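Local coordinates for hookworm platelet inhibitor 1 (Ancylostoma caninum, PDB 4TPV), which inhibits platelet aggregation and adhesion, possibly by binding the platelet integrins that recognise fibrinogen and collagen, at residues A[11-14]-A[15-18]. Residues are numbered along the deposited sequence; the frame is centred on the assembly and turned at random.
Sequences LDDD and MREM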
loop_
_atom_site.group_PDB
_atom_site.type_symbol
_atom_site.label_atom_id
_atom_site.label_comp_id
_atom_site.label_asym_id
_atom_site.label_seq_id
_atom_site.Cartn_x
_atom_site.Cartn_y
_atom_site.Cartn_z
ATOM N N LEU A 11 15.124 6.469 -6.125
ATOM C CA LEU A 11 14.633 5.469 -5.186
ATOM C C LEU A 11 15.762 4.470 -4.900
ATOM O O LEU A 11 16.416 4.005 -5.840
ATOM C CB LEU A 11 13.400 4.761 -5.777
ATOM C CG LEU A 11 12.731 3.710 -4.895
ATOM C CD1 LEU A 11 11.992 4.375 -3.754
ATOM C CD2 LEU A 11 11.777 2.815 -5.701
ATOM N N ASP A 12 16.031 4.178 -3.625
ATOM C CA ASP A 12 17.001 3.138 -3.273
ATOM C C ASP A 12 16.423 2.146 -2.264
ATOM O O ASP A 12 15.262 2.263 -1.877
ATOM C CB ASP A 12 18.286 3.759 -2.730
ATOM C CG ASP A 12 18.032 4.723 -1.580
ATOM O OD1 ASP A 12 16.965 4.646 -0.927
ATOM O OD2 ASP A 12 18.909 5.568 -1.317
ATOM N N ASP A 13 17.223 1.163 -1.846
ATOM C CA ASP A 13 16.715 0.126 -0.936
ATOM C C ASP A 13 16.185 0.704 0.366
ATOM O O ASP A 13 15.187 0.220 0.916
ATOM C CB ASP A 13 17.792 -0.907 -0.611
ATOM C CG ASP A 13 18.037 -1.872 -1.748
ATOM O OD1 ASP A 13 17.350 -1.759 -2.780
ATOM O OD2 ASP A 13 18.914 -2.751 -1.607
ATOM N N ASP A 14 16.876 1.724 0.863
ATOM C CA ASP A 14 16.472 2.444 2.062
ATOM C C ASP A 14 15.034 2.953 1.929
ATOM O O ASP A 14 14.183 2.719 2.791
ATOM C CB ASP A 14 17.427 3.612 2.311
ATOM C CG ASP A 14 17.290 4.196 3.696
ATOM O OD1 ASP A 14 16.982 3.434 4.634
ATOM O OD2 ASP A 14 17.505 5.417 3.845
ATOM N N MET A 15 14.763 3.650 0.835
ATOM C CA MET A 15 13.424 4.184 0.620
ATOM C C MET A 15 12.384 3.083 0.384
ATOM O O MET A 15 11.233 3.236 0.771
ATOM C CB MET A 15 13.419 5.149 -0.557
ATOM C CG MET A 15 14.304 6.372 -0.353
ATOM S SD MET A 15 14.382 7.382 -1.849
ATOM C CE MET A 15 12.620 7.636 -2.089
ATOM N N ARG A 16 12.786 2.000 -0.281
ATOM C CA ARG A 16 11.865 0.879 -0.493
ATOM C C ARG A 16 11.417 0.363 0.860
ATOM O O ARG A 16 10.237 0.138 1.087
ATOM C CB ARG A 16 12.506 -0.240 -1.324
ATOM C CG ARG A 16 12.852 0.187 -2.739
ATOM C CD ARG A 16 13.587 -0.905 -3.487
ATOM N NE ARG A 16 13.750 -0.526 -4.885
ATOM C CZ ARG A 16 14.895 -0.143 -5.445
ATOM N NH1 ARG A 16 16.022 -0.123 -4.739
ATOM N NH2 ARG A 16 14.914 0.201 -6.731
ATOM N N GLU A 17 12.370 0.215 1.778
ATOM C CA GLU A 17 12.068 -0.217 3.132
ATOM C C GLU A 17 11.178 0.803 3.852
ATOM O O GLU A 17 10.230 0.421 4.536
ATOM C CB GLU A 17 13.371 -0.455 3.913
ATOM C CG GLU A 17 13.181 -1.219 5.203
ATOM C CD GLU A 17 14.508 -1.570 5.861
ATOM O OE1 GLU A 17 15.445 -0.742 5.795
ATOM O OE2 GLU A 17 14.620 -2.677 6.430
ATOM N N MET A 18 11.451 2.091 3.673
ATOM C CA MET A 18 10.642 3.126 4.297
ATOM C C MET A 18 9.209 3.011 3.791
ATOM O O MET A 18 8.285 3.026 4.573
ATOM C CB MET A 18 11.204 4.522 4.032
ATOM C CG MET A 18 12.502 4.809 4.784
ATOM S SD MET A 18 13.249 6.324 4.152
ATOM C CE MET A 18 14.837 6.309 5.005
HETATM O O HOH W 1 17.812 1.744 -6.422
#
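Asp12 OD1 accepts a bond from Met15 N at 3.0 Å, and the N-H...O angle of 163° shows it nearly straight. The bond identifies Asp12 as N-cap of helix 13-34: with chi1 at 53°, its CG sits between the backbone N and the carbonyl carbon, which turns OD1 toward the N-H of Met15, at the helix end. From Asp12 O to Arg16 N, 3.0 Å apart, the regular i to i+4 bonding begins.

Packing is tightest on the buried side. Leu11 CD1 lies against Met15 CB at 3.6 Å and also meets Met15 CE, the Met15 chain bending at chi3 to bring its methyl there. Leu11 CG lies above one face of the Arg16 guanidinium, 4.2 Å from its plane and toward the rim. At the guanidinium edge Asp13 OD1 takes NH1 at 2.9 Å in a salt bridge; the hydrogen bond within it is bent and weak, and the two planes stand 69° apart. NH1 also donates to a water that in turn donates to Leu11 O, while NE forms a salt bridge with Glu49, tying this turn to helix 46-56.

On the exposed side the Asp14 carboxylate meets the end methyl of Met18, whose extended chain runs to it; beyond this touch, Asp14 OD1 and Glu17 OE1 stay 4.6 Å apart, like charges without contact. Together these contacts form an Asp N-cap on the first turn of helix 13-34, the first helix of this CAP-family domain, with an Asp13-Arg16 salt bridge across that turn.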